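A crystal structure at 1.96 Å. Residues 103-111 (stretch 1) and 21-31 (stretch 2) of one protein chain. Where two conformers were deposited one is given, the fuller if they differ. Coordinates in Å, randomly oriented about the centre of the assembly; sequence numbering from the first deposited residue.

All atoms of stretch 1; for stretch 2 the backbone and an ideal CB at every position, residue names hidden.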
# COMPACT_ATOMS: atom_id res chain seq x y z
N ALA A 103 -8.76 3.73 -0.26
CA ALA A 103 -9.23 3.25 -1.55
C ALA A 103 -9.07 1.75 -1.76
O ALA A 103 -9.68 1.20 -2.68
CB ALA A 103 -8.57 3.99 -2.70
N HIS A 104 -8.24 1.09 -0.95
CA HIS A 104 -7.92 -0.32 -1.15
C HIS A 104 -7.90 -1.04 0.20
O HIS A 104 -6.90 -1.68 0.56
CB HIS A 104 -6.55 -0.46 -1.81
CG HIS A 104 -6.42 0.30 -3.09
ND1 HIS A 104 -6.91 -0.16 -4.29
CD2 HIS A 104 -5.84 1.49 -3.36
CE1 HIS A 104 -6.64 0.71 -5.25
NE2 HIS A 104 -5.98 1.72 -4.71
N ARG A 105 -9.01 -0.95 0.92
CA ARG A 105 -9.05 -1.43 2.31
C ARG A 105 -8.84 -2.93 2.46
O ARG A 105 -8.04 -3.35 3.29
CB ARG A 105 -10.36 -1.00 2.97
CG ARG A 105 -10.54 0.49 2.93
CD ARG A 105 -11.72 0.96 3.76
NE ARG A 105 -12.06 2.34 3.41
CZ ARG A 105 -12.98 3.05 4.05
NH1 ARG A 105 -13.65 2.50 5.05
NH2 ARG A 105 -13.25 4.28 3.67
N GLU A 106 -9.57 -3.73 1.68
CA GLU A 106 -9.40 -5.20 1.74
C GLU A 106 -8.04 -5.64 1.14
O GLU A 106 -7.42 -6.58 1.64
CB GLU A 106 -10.55 -5.95 1.05
CG GLU A 106 -11.92 -5.77 1.69
CD GLU A 106 -12.01 -6.38 3.08
OE1 GLU A 106 -11.13 -7.17 3.47
OE2 GLU A 106 -12.97 -6.08 3.81
N LEU A 107 -7.58 -4.97 0.09
CA LEU A 107 -6.27 -5.32 -0.47
C LEU A 107 -5.16 -5.02 0.54
O LEU A 107 -4.26 -5.83 0.75
CB LEU A 107 -6.00 -4.60 -1.79
CG LEU A 107 -4.60 -4.90 -2.35
CD1 LEU A 107 -4.52 -6.33 -2.90
CD2 LEU A 107 -4.23 -3.86 -3.42
N LEU A 108 -5.25 -3.87 1.20
CA LEU A 108 -4.25 -3.50 2.18
C LEU A 108 -4.20 -4.49 3.37
O LEU A 108 -3.10 -4.92 3.80
CB LEU A 108 -4.46 -2.05 2.63
CG LEU A 108 -3.33 -1.43 3.45
CD1 LEU A 108 -2.19 -0.95 2.56
CD2 LEU A 108 -3.85 -0.31 4.35
N ALA A 109 -5.37 -4.87 3.90
CA ALA A 109 -5.44 -5.94 4.92
C ALA A 109 -4.74 -7.23 4.43
O ALA A 109 -3.96 -7.85 5.20
CB ALA A 109 -6.86 -6.23 5.31
N LEU A 110 -5.01 -7.63 3.19
CA LEU A 110 -4.37 -8.82 2.62
C LEU A 110 -2.84 -8.64 2.52
O LEU A 110 -2.08 -9.54 2.89
CB LEU A 110 -4.99 -9.19 1.26
CG LEU A 110 -4.33 -10.36 0.49
CD1 LEU A 110 -4.44 -11.70 1.23
CD2 LEU A 110 -4.97 -10.50 -0.90
N MSE A 111 -2.41 -7.49 2.01
CA MSE A 111 -0.99 -7.16 1.87
C MSE A 111 -0.25 -7.37 3.18
O MSE A 111 0.73 -8.11 3.22
CB MSE A 111 -0.83 -5.71 1.43
CG MSE A 111 -1.12 -5.50 -0.04
SE MSE A 111 -1.48 -3.62 -0.42
CE MSE A 111 0.19 -2.72 0.13
N UNK A 21 -10.11 -11.17 -9.01
CA UNK A 21 -9.88 -11.49 -7.60
C UNK A 21 -9.92 -10.25 -6.74
O UNK A 21 -10.50 -10.27 -5.65
CB UNK A 21 -8.54 -12.20 -7.42
N UNK A 22 -9.31 -9.17 -7.24
CA UNK A 22 -9.26 -7.91 -6.49
C UNK A 22 -10.68 -7.37 -6.35
O UNK A 22 -11.06 -6.91 -5.27
CB UNK A 22 -8.35 -6.89 -7.18
N UNK A 23 -11.47 -7.46 -7.42
CA UNK A 23 -12.87 -6.99 -7.38
C UNK A 23 -13.71 -7.76 -6.33
O UNK A 23 -14.44 -7.17 -5.55
CB UNK A 23 -13.51 -7.14 -8.76
N UNK A 24 -13.58 -9.08 -6.30
CA UNK A 24 -14.23 -9.90 -5.28
C UNK A 24 -13.70 -9.63 -3.87
O UNK A 24 -14.47 -9.58 -2.89
CB UNK A 24 -14.05 -11.38 -5.62
N UNK A 25 -12.38 -9.46 -3.75
CA UNK A 25 -11.77 -9.16 -2.46
C UNK A 25 -12.42 -7.93 -1.86
O UNK A 25 -12.80 -7.94 -0.69
CB UNK A 25 -10.26 -8.95 -2.60
N UNK A 26 -12.55 -6.88 -2.66
CA UNK A 26 -13.06 -5.60 -2.16
C UNK A 26 -14.55 -5.68 -1.84
O UNK A 26 -15.00 -5.02 -0.92
CB UNK A 26 -12.81 -4.49 -3.18
N UNK A 27 -15.29 -6.49 -2.59
CA UNK A 27 -16.72 -6.71 -2.29
C UNK A 27 -16.99 -7.67 -1.13
O UNK A 27 -17.78 -7.36 -0.23
CB UNK A 27 -17.42 -7.25 -3.54
N UNK A 28 -16.33 -8.83 -1.14
CA UNK A 28 -16.69 -9.93 -0.25
C UNK A 28 -15.63 -10.28 0.81
O UNK A 28 -15.89 -11.08 1.70
CB UNK A 28 -16.98 -11.17 -1.09
N UNK A 29 -14.44 -9.69 0.72
CA UNK A 29 -13.35 -10.06 1.63
C UNK A 29 -12.55 -11.28 1.18
O UNK A 29 -12.95 -12.00 0.27
CB UNK A 29 -13.92 -10.33 3.02
N UNK A 30 -11.41 -11.51 1.83
CA UNK A 30 -10.50 -12.61 1.46
C UNK A 30 -11.17 -14.01 1.49
O UNK A 30 -10.84 -14.88 0.68
CB UNK A 30 -9.30 -12.61 2.41
N UNK A 31 -12.12 -14.21 2.40
CA UNK A 31 -12.83 -15.50 2.50
C UNK A 31 -13.83 -15.71 1.35
O UNK A 31 -14.26 -16.84 1.10
CB UNK A 31 -13.57 -15.58 3.84

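Positions 21 to 28 continue a helix that crosses helix 105-111 at 101° between their N-to-C directions, with the axes 8.5 Å apart at closest approach. At position 21 the ideal CB has nothing of stretch 1 within reach, so stretch 1 sets no demand; the residue is Ala21.

Position 22 points sideways, and its CB has no neighbour within 5.5 Å. A short side chain would stop before stretch 1, whereas a long one could extend toward the His104 ring and the end of Leu107; a polar tip would suit the ring nitrogen ND1. The residue is Glu22, extended with chi1 and chi2 both t. Its OE2 lies 3.9 Å from His104 ND1, and a water joins the two, donating to Glu22 OE2 at 2.7 Å and lying 3.0 Å from His104 ND1. The same carboxylate oxygen also packs 4.0 Å from Leu107 CD2.

Positions 23 and 24 are out of reach of stretch 1, which leaves their choice open. They are Ser23 and Thr24.

At position 25 the ideal CB is 4.7 Å from Glu106 CB, and the side chains of Leu107 and Leu110 lie beyond. A medium or large apolar side chain, such as leucine, isoleucine or methionine, would fit. Leu25 is found, with an off-rotamer chi1 of -144°. Its CD1 comes 3.7 Å from Leu107 CA and 3.9 Å from Leu110 CD2, while its CD2 lies 3.8 Å from Glu106 CB.

Position 26 faces the start of helix 105-111, where the first amide groups lack acceptors from a preceding turn. Its CB points sideways, 5.0 Å from Glu106 CB, so an acceptor on a flexible stem is called for: glutamate or glutamine could both reach, and a negative charge would also suit the positive end of the helix dipole. The residue is Glu26, folded with chi1 and chi2 both m. Its carboxylate receives two backbone hydrogen bonds, Glu106 N to Glu26 OE1 at 3.1 Å and Leu107 N to Glu26 OE2 at 2.9 Å. The water beside His104 also donates to Glu26 OE2, at 2.9 Å, so that one water links the carboxylates of Glu22 and Glu26.

Positions 27 and 28 point away from stretch 1, and polar residues are among many that would do. They are Lys27 and Asp28.

Position 29 leaves the helix with phi/psi of 85/168. A CB here would be jammed against the carbonyl O of the preceding residue, which by itself calls for glycine; it would also lie 4.2 Å from Glu106 OE1. Gly29 is found.

Position 30 points toward stretch 1, its ideal CB 5.1 Å from Leu110 CD1, and a compact apolar side chain would suit. Val30 places CG2 4.2 Å from Leu110 CD1. Its backbone N donates to a water at 2.9 Å, which in turn donates to Glu106 OE1 at 2.6 Å.

Position 31 is again out of reach and unconstrained by stretch 1; it is Asp31.

Stretch 2 (21-31) AESTLEKDGVD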
# COMPACT_ATOMS: atom_id res chain seq x y z
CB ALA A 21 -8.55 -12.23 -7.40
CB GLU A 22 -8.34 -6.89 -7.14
CG GLU A 22 -8.07 -5.70 -6.21
CD GLU A 22 -7.04 -4.71 -6.75
OE1 GLU A 22 -6.22 -5.10 -7.61
OE2 GLU A 22 -7.05 -3.54 -6.30
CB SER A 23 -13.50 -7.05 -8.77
OG SER A 23 -14.82 -6.52 -8.76
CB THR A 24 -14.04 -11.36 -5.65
OG1 THR A 24 -14.60 -11.55 -6.94
CG2 THR A 24 -14.72 -12.28 -4.64
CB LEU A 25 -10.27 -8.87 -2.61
CG LEU A 25 -9.21 -9.26 -1.59
CD1 LEU A 25 -8.04 -8.29 -1.70
CD2 LEU A 25 -9.63 -9.38 -0.17
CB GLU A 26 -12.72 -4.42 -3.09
CG GLU A 26 -11.20 -4.04 -3.13
CD GLU A 26 -10.57 -3.61 -1.77
OE1 GLU A 26 -11.32 -3.29 -0.79
OE2 GLU A 26 -9.31 -3.56 -1.69
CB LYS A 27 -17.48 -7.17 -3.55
CG LYS A 27 -18.08 -6.02 -4.32
CD LYS A 27 -19.30 -6.46 -5.15
CE LYS A 27 -20.46 -5.42 -5.07
NZ LYS A 27 -20.15 -4.08 -5.69
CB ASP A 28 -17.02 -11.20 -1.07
CG ASP A 28 -18.22 -11.03 -2.04
OD1 ASP A 28 -19.17 -10.26 -1.73
OD2 ASP A 28 -18.21 -11.69 -3.12
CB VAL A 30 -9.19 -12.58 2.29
CG1 VAL A 30 -9.47 -12.84 3.76
CG2 VAL A 30 -8.15 -13.56 1.75
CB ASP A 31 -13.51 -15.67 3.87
CG ASP A 31 -12.51 -15.61 5.04
OD1 ASP A 31 -11.37 -16.13 4.90
OD2 ASP A 31 -12.84 -15.03 6.10
O HOH W 1 -8.62 -2.59 -4.33
O HOH W 2 -15.29 -6.07 2.29
O HOH W 3 -10.76 -9.68 3.96
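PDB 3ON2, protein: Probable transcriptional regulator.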